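Alpha-2,3-sialyltransferase (Campylobacter jejuni, PDB 2P2V) probably transfers sialic acid in alpha-2,3 linkage from CMP-sialic acid to an acceptor sugar, this chain being the N-terminal part that binds the donor analogue. Local coordinates at residues G71-Q76 with I94-F99; Q75-A80 with N115-A120; M154-I159 with K215-I220. All blocks are in the same frame, centred on the assembly; numbering follows the deposited sequence.

Contact 1. Residues G71-Q76 with I94-F99; sequences GVFLQQ and IFCSTF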
ATOM      1  N   GLY A  71       2.919 -12.438  20.799  1.00 25.21           N
ATOM      2  CA  GLY A  71       2.762 -13.937  20.804  1.00 25.36           C
ATOM      3  C   GLY A  71       1.571 -14.444  21.619  1.00 26.25           C
ATOM      4  O   GLY A  71       1.090 -15.561  21.397  1.00 25.59           O
ATOM      5  N   VAL A  72       1.091 -13.624  22.553  1.00 24.77           N
ATOM      6  CA  VAL A  72      -0.078 -13.920  23.369  1.00 23.99           C
ATOM      7  C   VAL A  72      -1.080 -12.804  23.251  1.00 22.12           C
ATOM      8  O   VAL A  72      -1.996 -12.728  24.035  1.00 21.49           O
ATOM      9  CB  VAL A  72       0.294 -14.090  24.881  1.00 24.46           C
ATOM     10  CG1 VAL A  72       1.148 -15.386  25.058  1.00 25.89           C
ATOM     11  CG2 VAL A  72       1.129 -12.889  25.363  1.00 25.01           C
ATOM     12  N   PHE A  73      -0.968 -11.977  22.216  1.00 20.99           N
ATOM     13  CA  PHE A  73      -1.927 -10.816  22.147  1.00 19.55           C
ATOM     14  C   PHE A  73      -3.366 -11.227  22.061  1.00 20.20           C
ATOM     15  O   PHE A  73      -4.251 -10.609  22.644  1.00 18.34           O
ATOM     16  CB  PHE A  73      -1.567  -9.871  20.985  1.00 19.93           C
ATOM     17  CG  PHE A  73      -2.242  -8.530  21.108  1.00 19.42           C
ATOM     18  CD1 PHE A  73      -1.683  -7.549  21.959  1.00 21.67           C
ATOM     19  CD2 PHE A  73      -3.433  -8.280  20.463  1.00 19.16           C
ATOM     20  CE1 PHE A  73      -2.326  -6.323  22.101  1.00 23.14           C
ATOM     21  CE2 PHE A  73      -4.104  -7.025  20.614  1.00 20.43           C
ATOM     22  CZ  PHE A  73      -3.505  -6.068  21.457  1.00 19.77           C
ATOM     23  N   LEU A  74      -3.647 -12.275  21.259  1.00 19.79           N
ATOM     24  CA  LEU A  74      -5.040 -12.706  21.142  1.00 21.43           C
ATOM     25  C   LEU A  74      -5.678 -12.980  22.495  1.00 20.10           C
ATOM     26  O   LEU A  74      -6.792 -12.532  22.750  1.00 19.24           O
ATOM     27  CB  LEU A  74      -5.109 -13.994  20.255  1.00 21.20           C
ATOM     28  CG  LEU A  74      -6.529 -14.549  19.983  1.00 22.11           C
ATOM     29  CD1 LEU A  74      -7.198 -13.864  18.845  1.00 20.66           C
ATOM     30  CD2 LEU A  74      -6.322 -16.041  19.587  1.00 22.42           C
ATOM     31  N   GLN A  75      -5.007 -13.787  23.335  1.00 21.75           N
ATOM     32  CA  GLN A  75      -5.541 -14.093  24.664  1.00 22.14           C
ATOM     33  C   GLN A  75      -5.544 -12.835  25.576  1.00 22.15           C
ATOM     34  O   GLN A  75      -6.513 -12.577  26.299  1.00 21.00           O
ATOM     35  CB  GLN A  75      -4.732 -15.219  25.303  1.00 24.82           C
ATOM     36  CG  GLN A  75      -4.862 -16.538  24.508  1.00 27.43           C
ATOM     37  CD  GLN A  75      -3.851 -16.711  23.368  1.00 33.12           C
ATOM     38  OE1 GLN A  75      -3.192 -15.762  22.927  1.00 32.54           O
ATOM     39  NE2 GLN A  75      -3.731 -17.968  22.871  1.00 30.34           N
ATOM     40  N   GLN A  76      -4.496 -12.022  25.485  1.00 21.02           N
ATOM     41  CA  GLN A  76      -4.431 -10.879  26.418  1.00 20.89           C
ATOM     42  C   GLN A  76      -5.490  -9.839  26.069  1.00 20.69           C
ATOM     43  O   GLN A  76      -6.035  -9.139  26.968  1.00 22.24           O
ATOM     44  CB  GLN A  76      -3.064 -10.209  26.334  1.00 21.05           C
ATOM     45  CG  GLN A  76      -1.866 -10.972  26.831  1.00 23.24           C
ATOM     46  CD  GLN A  76      -1.827 -11.176  28.318  1.00 23.93           C
ATOM     47  OE1 GLN A  76      -2.855 -11.243  29.002  1.00 24.88           O
ATOM     48  NE2 GLN A  76      -0.610 -11.239  28.842  1.00 25.37           N
ATOM     49  N   ILE A  94      -4.916   0.030  24.686  1.00 22.12           N
ATOM     50  CA  ILE A  94      -4.284  -1.301  24.694  1.00 20.27           C
ATOM     51  C   ILE A  94      -3.239  -1.349  23.598  1.00 19.58           C
ATOM     52  O   ILE A  94      -3.586  -1.183  22.431  1.00 19.44           O
ATOM     53  CB  ILE A  94      -5.312  -2.458  24.413  1.00 21.12           C
ATOM     54  CG1 ILE A  94      -6.377  -2.511  25.498  1.00 21.28           C
ATOM     55  CG2 ILE A  94      -4.519  -3.780  24.363  1.00 21.74           C
ATOM     56  CD1 ILE A  94      -7.566  -3.514  25.196  1.00 20.76           C
ATOM     57  N   PHE A  95      -1.960  -1.517  23.947  1.00 20.12           N
ATOM     58  CA  PHE A  95      -0.889  -1.594  22.947  1.00 20.69           C
ATOM     59  C   PHE A  95      -0.365  -3.025  22.783  1.00 19.98           C
ATOM     60  O   PHE A  95      -0.293  -3.759  23.766  1.00 21.39           O
ATOM     61  CB  PHE A  95       0.348  -0.836  23.365  1.00 19.55           C
ATOM     62  CG  PHE A  95       0.165   0.683  23.325  1.00 23.47           C
ATOM     63  CD1 PHE A  95      -0.418   1.300  24.389  1.00 25.29           C
ATOM     64  CD2 PHE A  95       0.593   1.421  22.240  1.00 22.70           C
ATOM     65  CE1 PHE A  95      -0.612   2.721  24.384  1.00 26.35           C
ATOM     66  CE2 PHE A  95       0.410   2.823  22.207  1.00 26.85           C
ATOM     67  CZ  PHE A  95      -0.178   3.443  23.314  1.00 24.00           C
ATOM     68  N   CYS A  96       0.080  -3.320  21.571  1.00 20.82           N
ATOM     69  CA  CYS A  96       0.903  -4.500  21.312  1.00 20.83           C
ATOM     70  C   CYS A  96       2.343  -4.038  21.209  1.00 21.69           C
ATOM     71  O   CYS A  96       2.666  -3.175  20.365  1.00 25.25           O
ATOM     72  CB  CYS A  96       0.426  -5.147  20.012  1.00 20.47           C
ATOM     73  SG  CYS A  96       1.301  -6.710  19.799  1.00 24.65           S
ATOM     74  N   SER A  97       3.182  -4.476  22.137  1.00 21.58           N
ATOM     75  CA  SER A  97       4.605  -4.122  22.194  1.00 22.85           C
ATOM     76  C   SER A  97       5.398  -4.722  21.019  1.00 24.19           C
ATOM     77  O   SER A  97       5.771  -5.929  21.008  1.00 24.67           O
ATOM     78  CB  SER A  97       5.185  -4.583  23.512  1.00 24.31           C
ATOM     79  OG  SER A  97       4.410  -4.168  24.625  1.00 23.76           O
ATOM     80  N   THR A  98       5.631  -3.893  20.002  1.00 21.59           N
ATOM     81  CA  THR A  98       6.113  -4.346  18.718  1.00 22.07           C
ATOM     82  C   THR A  98       7.322  -3.542  18.255  1.00 21.46           C
ATOM     83  O   THR A  98       7.473  -2.382  18.634  1.00 19.15           O
ATOM     84  CB  THR A  98       4.977  -4.208  17.631  1.00 21.78           C
ATOM     85  OG1 THR A  98       4.254  -2.963  17.805  1.00 20.57           O
ATOM     86  CG2 THR A  98       3.968  -5.421  17.712  1.00 23.36           C
ATOM     87  N   PHE A  99       8.128  -4.111  17.378  1.00 20.31           N
ATOM     88  CA  PHE A  99       9.308  -3.442  16.850  1.00 21.53           C
ATOM     89  C   PHE A  99       9.251  -3.268  15.339  1.00 20.50           C
ATOM     90  O   PHE A  99      10.113  -2.603  14.805  1.00 21.75           O
ATOM     91  CB  PHE A  99      10.591  -4.237  17.222  1.00 22.66           C
ATOM     92  CG  PHE A  99      10.825  -4.329  18.709  1.00 24.16           C
ATOM     93  CD1 PHE A  99      10.474  -5.486  19.405  1.00 24.28           C
ATOM     94  CD2 PHE A  99      11.286  -3.207  19.433  1.00 24.49           C
ATOM     95  CE1 PHE A  99      10.618  -5.583  20.788  1.00 25.73           C
ATOM     96  CE2 PHE A  99      11.470  -3.293  20.827  1.00 24.65           C
ATOM     97  CZ  PHE A  99      11.119  -4.506  21.508  1.00 26.28           C
TER
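Phe-73, in the first turn of its helix, brings the CE1 and CZ end of its ring against Ile-94 and Cys-96 of the neighbouring strand, and this one side chain carries nearly all of the contact. Its apolar contacts come first. Ring atom CE1 of Phe-73 lies 3.6 Å from CB of Cys-96, while CZ of Phe-73 is 3.8 Å from CG2 of Ile-94. The ring therefore bridges two residues whose side chains both point to the helix, with Phe-95 between them pointing to the other side of the strand. There Phe-95 stacks on Phe-67.

With CG anti to the backbone N and beside the carbonyl carbon (chi1 -164°), the ring of Phe-73 extends toward the strand. The thiol adds a sulfur-aromatic contact: SG of Cys-96 sits 4.5 Å from the centroid of the Phe-73 ring, 39° off the ring normal, an oblique approach. A polar atom also meets the ring, since O of Phe-95 lies in the ring plane at its edge, 3.7 Å from CE1 of Phe-73.

The two segments belong to the beta-alpha-beta unit of strand 62-68, helix 73-85 and strand 90-96 in the parallel sheet of a Rossmann-like alpha/beta fold. Phe-73 thus packs the start of the crossover helix against the end of the strand that follows it. Beyond this pair, the ring of Phe-117 meets that of Phe-73 edge to face.

Hydrogen bonds shape each segment separately. Val-72 is the N-cap, and its O receives N of Gln-76 at 3.0 Å; Val-72 and Gln-76 also touch the bound CMP-3-fluoro-N-acetylneuraminic acid. Past the strand, OG1 of Thr-98 donates to O of Cys-96 at 3.0 Å, approaching from above the carbonyl plane, and OG1 is also bonded to N of Tyr-124.

Contact 2. Residues Q75-A80 with N115-A120; sequences QQYHTA and NFFPDA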
ATOM      1  N   GLN A  75      -5.007 -13.787  23.335  1.00 21.75           N
ATOM      2  CA  GLN A  75      -5.541 -14.093  24.664  1.00 22.14           C
ATOM      3  C   GLN A  75      -5.544 -12.835  25.576  1.00 22.15           C
ATOM      4  O   GLN A  75      -6.513 -12.577  26.299  1.00 21.00           O
ATOM      5  CB  GLN A  75      -4.732 -15.219  25.303  1.00 24.82           C
ATOM      6  CG  GLN A  75      -4.862 -16.538  24.508  1.00 27.43           C
ATOM      7  CD  GLN A  75      -3.851 -16.711  23.368  1.00 33.12           C
ATOM      8  OE1 GLN A  75      -3.192 -15.762  22.927  1.00 32.54           O
ATOM      9  NE2 GLN A  75      -3.731 -17.968  22.871  1.00 30.34           N
ATOM     10  N   GLN A  76      -4.496 -12.022  25.485  1.00 21.02           N
ATOM     11  CA  GLN A  76      -4.431 -10.879  26.418  1.00 20.89           C
ATOM     12  C   GLN A  76      -5.490  -9.839  26.069  1.00 20.69           C
ATOM     13  O   GLN A  76      -6.035  -9.139  26.968  1.00 22.24           O
ATOM     14  CB  GLN A  76      -3.064 -10.209  26.334  1.00 21.05           C
ATOM     15  CG  GLN A  76      -1.866 -10.972  26.831  1.00 23.24           C
ATOM     16  CD  GLN A  76      -1.827 -11.176  28.318  1.00 23.93           C
ATOM     17  OE1 GLN A  76      -2.855 -11.243  29.002  1.00 24.88           O
ATOM     18  NE2 GLN A  76      -0.610 -11.239  28.842  1.00 25.37           N
ATOM     19  N   TYR A  77      -5.730  -9.647  24.776  1.00 20.53           N
ATOM     20  CA  TYR A  77      -6.793  -8.695  24.336  1.00 20.50           C
ATOM     21  C   TYR A  77      -8.149  -9.093  24.927  1.00 21.83           C
ATOM     22  O   TYR A  77      -8.860  -8.304  25.479  1.00 20.39           O
ATOM     23  CB  TYR A  77      -6.856  -8.680  22.806  1.00 19.67           C
ATOM     24  CG  TYR A  77      -7.850  -7.693  22.230  1.00 22.45           C
ATOM     25  CD1 TYR A  77      -7.513  -6.335  22.102  1.00 22.28           C
ATOM     26  CD2 TYR A  77      -9.122  -8.091  21.847  1.00 21.88           C
ATOM     27  CE1 TYR A  77      -8.441  -5.420  21.578  1.00 20.32           C
ATOM     28  CE2 TYR A  77     -10.064  -7.169  21.301  1.00 21.46           C
ATOM     29  CZ  TYR A  77      -9.683  -5.864  21.150  1.00 24.25           C
ATOM     30  OH  TYR A  77     -10.631  -5.033  20.608  1.00 23.56           O
ATOM     31  N   HIS A  78      -8.486 -10.384  24.795  1.00 21.68           N
ATOM     32  CA  HIS A  78      -9.707 -10.919  25.364  1.00 21.12           C
ATOM     33  C   HIS A  78      -9.695 -10.769  26.911  1.00 20.81           C
ATOM     34  O   HIS A  78     -10.696 -10.363  27.516  1.00 23.07           O
ATOM     35  CB  HIS A  78      -9.719 -12.428  24.949  1.00 21.54           C
ATOM     36  CG  HIS A  78     -10.752 -13.232  25.680  1.00 23.74           C
ATOM     37  ND1 HIS A  78     -12.081 -12.888  25.707  1.00 25.21           N
ATOM     38  CD2 HIS A  78     -10.639 -14.383  26.391  1.00 26.22           C
ATOM     39  CE1 HIS A  78     -12.740 -13.755  26.455  1.00 27.86           C
ATOM     40  NE2 HIS A  78     -11.881 -14.675  26.875  1.00 24.21           N
ATOM     41  N   THR A  79      -8.564 -11.021  27.543  1.00 21.12           N
ATOM     42  CA  THR A  79      -8.465 -10.919  29.019  1.00 21.99           C
ATOM     43  C   THR A  79      -8.726  -9.473  29.416  1.00 22.37           C
ATOM     44  O   THR A  79      -9.507  -9.207  30.320  1.00 22.53           O
ATOM     45  CB  THR A  79      -7.098 -11.377  29.550  1.00 23.06           C
ATOM     46  OG1 THR A  79      -6.873 -12.764  29.213  1.00 22.64           O
ATOM     47  CG2 THR A  79      -7.056 -11.282  31.079  1.00 25.16           C
ATOM     48  N   ALA A  80      -8.063  -8.558  28.725  1.00 21.97           N
ATOM     49  CA  ALA A  80      -8.318  -7.120  29.003  1.00 21.37           C
ATOM     50  C   ALA A  80      -9.780  -6.659  28.817  1.00 22.22           C
ATOM     51  O   ALA A  80     -10.295  -5.820  29.611  1.00 22.66           O
ATOM     52  CB  ALA A  80      -7.322  -6.292  28.148  1.00 23.19           C
ATOM     53  N   ASN A 115      -7.253  -5.449  11.768  1.00 20.39           N
ATOM     54  CA  ASN A 115      -8.445  -6.164  11.319  1.00 21.18           C
ATOM     55  C   ASN A 115      -9.071  -6.915  12.499  1.00 21.16           C
ATOM     56  O   ASN A 115     -10.275  -6.940  12.626  1.00 21.94           O
ATOM     57  CB  ASN A 115      -8.086  -7.163  10.166  1.00 22.46           C
ATOM     58  CG  ASN A 115      -7.459  -6.470   8.961  1.00 27.58           C
ATOM     59  OD1 ASN A 115      -6.284  -6.166   8.948  1.00 37.63           O
ATOM     60  ND2 ASN A 115      -8.232  -6.226   7.975  1.00 35.11           N
ATOM     61  N   PHE A 116      -8.235  -7.605  13.279  1.00 21.02           N
ATOM     62  CA  PHE A 116      -8.649  -8.314  14.470  1.00 20.87           C
ATOM     63  C   PHE A 116      -8.873  -7.437  15.697  1.00 20.80           C
ATOM     64  O   PHE A 116      -9.751  -7.745  16.480  1.00 21.86           O
ATOM     65  CB  PHE A 116      -7.679  -9.404  14.813  1.00 21.14           C
ATOM     66  CG  PHE A 116      -7.775 -10.589  13.872  1.00 19.73           C
ATOM     67  CD1 PHE A 116      -8.680 -11.618  14.166  1.00 23.60           C
ATOM     68  CD2 PHE A 116      -7.019 -10.650  12.740  1.00 24.40           C
ATOM     69  CE1 PHE A 116      -8.793 -12.796  13.317  1.00 26.24           C
ATOM     70  CE2 PHE A 116      -7.130 -11.824  11.855  1.00 22.80           C
ATOM     71  CZ  PHE A 116      -8.048 -12.861  12.185  1.00 21.99           C
ATOM     72  N   PHE A 117      -8.071  -6.375  15.860  1.00 21.20           N
ATOM     73  CA  PHE A 117      -8.053  -5.643  17.114  1.00 18.93           C
ATOM     74  C   PHE A 117      -8.192  -4.152  16.776  1.00 20.97           C
ATOM     75  O   PHE A 117      -7.208  -3.467  16.959  1.00 22.32           O
ATOM     76  CB  PHE A 117      -6.734  -5.910  17.816  1.00 16.39           C
ATOM     77  CG  PHE A 117      -6.384  -7.447  17.928  1.00 19.09           C
ATOM     78  CD1 PHE A 117      -7.204  -8.290  18.706  1.00 18.95           C
ATOM     79  CD2 PHE A 117      -5.311  -7.935  17.298  1.00 16.28           C
ATOM     80  CE1 PHE A 117      -6.904  -9.684  18.772  1.00 19.86           C
ATOM     81  CE2 PHE A 117      -4.967  -9.319  17.352  1.00 18.12           C
ATOM     82  CZ  PHE A 117      -5.794 -10.142  18.119  1.00 17.10           C
ATOM     83  N   PRO A 118      -9.371  -3.701  16.269  1.00 21.76           N
ATOM     84  CA  PRO A 118      -9.512  -2.372  15.668  1.00 22.17           C
ATOM     85  C   PRO A 118      -9.257  -1.213  16.607  1.00 23.21           C
ATOM     86  O   PRO A 118      -8.890  -0.134  16.148  1.00 24.57           O
ATOM     87  CB  PRO A 118     -10.945  -2.386  15.122  1.00 22.45           C
ATOM     88  CG  PRO A 118     -11.653  -3.443  15.894  1.00 22.18           C
ATOM     89  CD  PRO A 118     -10.634  -4.465  16.181  1.00 22.68           C
ATOM     90  N   ASP A 119      -9.451  -1.443  17.893  1.00 24.02           N
ATOM     91  CA  ASP A 119      -9.237  -0.420  18.933  1.00 23.50           C
ATOM     92  C   ASP A 119      -7.946  -0.576  19.702  1.00 23.64           C
ATOM     93  O   ASP A 119      -7.705   0.178  20.667  1.00 25.43           O
ATOM     94  CB  ASP A 119     -10.438  -0.365  19.872  1.00 23.42           C
ATOM     95  CG  ASP A 119     -10.685  -1.638  20.639  1.00 25.59           C
ATOM     96  OD1 ASP A 119     -10.032  -2.683  20.358  1.00 25.02           O
ATOM     97  OD2 ASP A 119     -11.557  -1.583  21.513  1.00 25.26           O
ATOM     98  N   ALA A 120      -7.099  -1.565  19.330  1.00 20.41           N
ATOM     99  CA  ALA A 120      -5.759  -1.630  19.897  1.00 20.71           C
ATOM    100  C   ALA A 120      -4.780  -0.741  19.112  1.00 20.55           C
ATOM    101  O   ALA A 120      -5.165  -0.134  18.084  1.00 22.75           O
ATOM    102  CB  ALA A 120      -5.233  -3.077  19.988  1.00 19.65           C
TER
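OH of Tyr-77 is modelled as donating to OD1 of Asp-119 at a very short 2.4 Å, a doubtful length, while OD2 of the same carboxylate forms a salt bridge with Lys-81, four residues further along the tyrosine's own helix. OD1 arrives at the edge of the phenol ring, in its plane, although the carboxylate itself is turned 65° from that ring.

In this Rossmann-like alpha/beta fold, this is where helix 73-85 meets the end of helix 107-116 and the turn that leads into strand 121-122. That turn is type I, from Phe-117 to Ala-120, closed by Ala-120 N to Phe-117 O at 3.0 Å. Asp-119 sits within it, and its chi1 of 63°, with CG between backbone N and carbonyl carbon, turns the carboxylate toward the Tyr-77 hydroxyl.

Phe-117 points its edge at one face of Tyr-77 in an edge-to-face pair, with centroids 5.0 Å apart and planes at 55°. CD1 of Phe-117 does the touching, offset toward the rim of the phenol ring and 3.6 Å from Tyr-77 CG. Tyr-143 of a second subunit packs on both side chains, bringing the pair to a subunit interface. Obliquely to the phenol ring, CB of Ala-120 stands 4.3 Å from CE1 of Tyr-77.

Contact 3. Residues M154-I159 with K215-I220; sequences MCAIAI and KLLKSI. With EDO (1,2-ethanediol), chain J.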
ATOM      1  N   MET A 154       7.873   0.354  27.603  1.00 22.39           N
ATOM      2  CA  MET A 154       6.837   1.243  28.105  1.00 23.61           C
ATOM      3  C   MET A 154       7.405   2.645  28.373  1.00 23.12           C
ATOM      4  O   MET A 154       6.688   3.661  28.153  1.00 23.80           O
ATOM      5  CB  MET A 154       6.206   0.699  29.395  1.00 24.18           C
ATOM      6  CG  MET A 154       5.254  -0.519  29.124  1.00 24.24           C
ATOM      7  SD  MET A 154       4.317  -0.949  30.597  1.00 27.51           S
ATOM      8  CE  MET A 154       5.625  -1.640  31.535  1.00 28.36           C
ATOM      9  N   CYS A 155       8.643   2.700  28.850  1.00 24.82           N
ATOM     10  CA  CYS A 155       9.311   4.051  29.039  1.00 25.98           C
ATOM     11  C   CYS A 155       9.456   4.806  27.713  1.00 24.77           C
ATOM     12  O   CYS A 155       9.167   6.009  27.623  1.00 26.36           O
ATOM     13  CB  CYS A 155      10.695   3.881  29.675  1.00 26.69           C
ATOM     14  SG  CYS A 155      10.623   3.380  31.400  1.00 30.88           S
ATOM     15  N   ALA A 156       9.910   4.100  26.683  1.00 23.67           N
ATOM     16  CA  ALA A 156      10.060   4.658  25.343  1.00 22.75           C
ATOM     17  C   ALA A 156       8.710   5.144  24.847  1.00 23.45           C
ATOM     18  O   ALA A 156       8.569   6.262  24.315  1.00 22.85           O
ATOM     19  CB  ALA A 156      10.755   3.560  24.345  1.00 22.12           C
ATOM     20  N   ILE A 157       7.652   4.330  25.039  1.00 22.78           N
ATOM     21  CA  ILE A 157       6.340   4.728  24.591  1.00 22.62           C
ATOM     22  C   ILE A 157       5.902   6.017  25.317  1.00 22.53           C
ATOM     23  O   ILE A 157       5.409   6.976  24.675  1.00 24.50           O
ATOM     24  CB  ILE A 157       5.274   3.607  24.871  1.00 23.11           C
ATOM     25  CG1 ILE A 157       5.504   2.452  23.888  1.00 20.53           C
ATOM     26  CG2 ILE A 157       3.867   4.165  24.678  1.00 24.07           C
ATOM     27  CD1 ILE A 157       4.936   2.655  22.492  1.00 22.24           C
ATOM     28  N   ALA A 158       6.095   6.017  26.625  1.00 22.21           N
ATOM     29  CA  ALA A 158       5.727   7.201  27.473  1.00 24.30           C
ATOM     30  C   ALA A 158       6.433   8.467  26.963  1.00 23.91           C
ATOM     31  O   ALA A 158       5.781   9.519  26.774  1.00 25.96           O
ATOM     32  CB  ALA A 158       6.035   6.939  28.931  1.00 24.43           C
ATOM     33  N   ILE A 159       7.726   8.343  26.682  1.00 26.12           N
ATOM     34  CA  ILE A 159       8.561   9.470  26.194  1.00 26.73           C
ATOM     35  C   ILE A 159       8.092   9.921  24.837  1.00 27.69           C
ATOM     36  O   ILE A 159       7.886  11.147  24.596  1.00 27.03           O
ATOM     37  CB  ILE A 159      10.047   9.091  26.221  1.00 26.82           C
ATOM     38  CG1 ILE A 159      10.472   8.892  27.671  1.00 26.52           C
ATOM     39  CG2 ILE A 159      10.923  10.094  25.473  1.00 28.81           C
ATOM     40  CD1 ILE A 159      11.782   8.265  27.843  1.00 25.71           C
ATOM     41  N   LYS A 215      19.079   4.817  30.358  1.00 32.91           N
ATOM     42  CA  LYS A 215      19.974   5.996  30.473  1.00 35.26           C
ATOM     43  C   LYS A 215      20.029   6.768  29.159  1.00 34.39           C
ATOM     44  O   LYS A 215      20.029   7.995  29.135  1.00 35.35           O
ATOM     45  CB  LYS A 215      21.369   5.557  30.931  1.00 35.61           C
ATOM     46  CG  LYS A 215      21.413   5.119  32.418  1.00 37.95           C
ATOM     47  CD  LYS A 215      22.856   5.037  32.945  1.00 39.32           C
ATOM     48  CE  LYS A 215      23.539   3.675  32.604  1.00 44.98           C
ATOM     49  NZ  LYS A 215      24.551   3.215  33.665  1.00 48.60           N
ATOM     50  N   LEU A 216      20.025   6.037  28.041  1.00 33.96           N
ATOM     51  CA  LEU A 216      19.949   6.683  26.727  1.00 32.48           C
ATOM     52  C   LEU A 216      18.670   7.449  26.482  1.00 31.22           C
ATOM     53  O   LEU A 216      18.723   8.545  25.923  1.00 29.18           O
ATOM     54  CB  LEU A 216      20.229   5.699  25.578  1.00 33.02           C
ATOM     55  CG  LEU A 216      20.352   6.319  24.171  1.00 34.73           C
ATOM     56  CD1 LEU A 216      21.566   7.317  24.108  1.00 35.41           C
ATOM     57  CD2 LEU A 216      20.484   5.254  23.067  1.00 33.30           C
ATOM     58  N   LEU A 217      17.514   6.866  26.835  1.00 29.67           N
ATOM     59  CA  LEU A 217      16.244   7.575  26.709  1.00 29.38           C
ATOM     60  C   LEU A 217      16.324   8.883  27.473  1.00 31.15           C
ATOM     61  O   LEU A 217      15.878   9.923  26.979  1.00 30.39           O
ATOM     62  CB  LEU A 217      15.097   6.713  27.266  1.00 29.47           C
ATOM     63  CG  LEU A 217      14.656   5.585  26.305  1.00 26.35           C
ATOM     64  CD1 LEU A 217      13.744   4.602  27.088  1.00 26.96           C
ATOM     65  CD2 LEU A 217      13.960   6.194  25.092  1.00 24.62           C
ATOM     66  N   LYS A 218      16.877   8.807  28.682  1.00 33.28           N
ATOM     67  CA  LYS A 218      16.979  10.007  29.557  1.00 36.01           C
ATOM     68  C   LYS A 218      17.923  11.036  28.934  1.00 35.75           C
ATOM     69  O   LYS A 218      17.571  12.204  28.857  1.00 37.09           O
ATOM     70  CB  LYS A 218      17.452   9.596  30.961  1.00 35.79           C
ATOM     71  CG  LYS A 218      17.623  10.743  31.983  1.00 36.79           C
ATOM     72  CD  LYS A 218      18.170  10.160  33.277  1.00 39.01           C
ATOM     73  CE  LYS A 218      18.161  11.141  34.423  1.00 45.06           C
ATOM     74  NZ  LYS A 218      18.370  12.570  33.988  1.00 45.38           N
ATOM     75  N   SER A 219      19.092  10.612  28.445  1.00 37.42           N
ATOM     76  CA  SER A 219      20.013  11.611  27.810  1.00 38.41           C
ATOM     77  C   SER A 219      19.597  12.203  26.475  1.00 38.04           C
ATOM     78  O   SER A 219      19.881  13.373  26.210  1.00 37.78           O
ATOM     79  CB  SER A 219      21.499  11.225  27.785  1.00 39.10           C
ATOM     80  OG  SER A 219      21.739   9.866  27.493  1.00 42.87           O
ATOM     81  N   ILE A 220      18.915  11.431  25.619  1.00 35.32           N
ATOM     82  CA  ILE A 220      18.437  12.006  24.358  1.00 34.91           C
ATOM     83  C   ILE A 220      17.210  12.887  24.509  1.00 33.85           C
ATOM     84  O   ILE A 220      17.099  13.950  23.872  1.00 34.49           O
ATOM     85  CB  ILE A 220      18.096  10.882  23.281  1.00 34.55           C
ATOM     86  CG1 ILE A 220      19.271   9.973  23.033  1.00 35.44           C
ATOM     87  CG2 ILE A 220      17.716  11.501  21.945  1.00 35.46           C
ATOM     88  CD1 ILE A 220      18.820   8.735  22.183  1.00 35.19           C
TER
HETATM   89  C1  EDO J 708      20.013  14.814  21.095  1.00 52.76           C
HETATM   90  O1  EDO J 708      19.184  15.119  22.214  1.00 52.34           O
HETATM   91  C2  EDO J 708      20.965  13.711  21.532  1.00 54.19           C
HETATM   92  O2  EDO J 708      21.368  12.985  20.370  1.00 51.79           O
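Leu-217 is the centre of this contact, set against Cys-155, Ala-156 and Ile-159 of the facing helix; its side-chain contacts are apolar, and CD1 also rests on the backbone at Ala-156. The two helices lie side by side within the Rossmann-like fold: helix 150-161 leads into strand 165-169 and helix 207-221 into strand 224-227. Their short segments run nearly parallel, at 14°, with the axes 10.6 Å apart at closest approach.

The branches of Leu-217 share the work. Methyl CD1 lies over the backbone between Cys-155 and Ala-156, 3.9 Å from N of Ala-156 and 4.1 Å from CB of Cys-155. The other methyl, CD2, turns to Ile-159, whose CD1 is 4.1 Å away. The stem is met as well, for CD1 of Ile-159 comes within 3.7 Å of CB of Leu-217. This reach follows from the isoleucine's extended outer torsion (chi2 168°), which carries CD1 away from its own helix so that it meets the leucine at a slant. Beside the small Ala-156, CD2 of Leu-217 lies 4.2 Å from CA of that alanine.

In the next shell, Phe-133 of helix 131-144 packs on both Ala-156 and Leu-217. Cys-155 also touches Ile-24, Ile-166 and Leu-168, which seats helix 150-161 on strands 21-25 and 165-169. Further out, a 1,2-ethanediol, probably from the crystallisation liquor, bridges Glu-132 and the end of segment 215-220: its O1 donates to O of Ile-220 at 2.9 Å.

Overall arrangement
From the N terminus, contact 1 closes the first loop, joining the start of helix 73-85 to the end of strand 90-96. Contact 2 begins on the same helix, sharing Gln-75 and Gln-76, but returns to it only after helix 107-116, so the two spans interlace rather than nest. Their centres are about 8 Å apart, and they touch: Ile-94 O is 3.5 Å from Ala-120 CB. Contact 3 opens later in the chain, after both have closed, and ties helix 150-161 to helix 207-221. Its centre lies about 26 Å from that of contact 2, on opposite sides of the chain's centre: contacts 1 and 2 serve the 121-122 end of the sheet, contact 3 the 224-227 end.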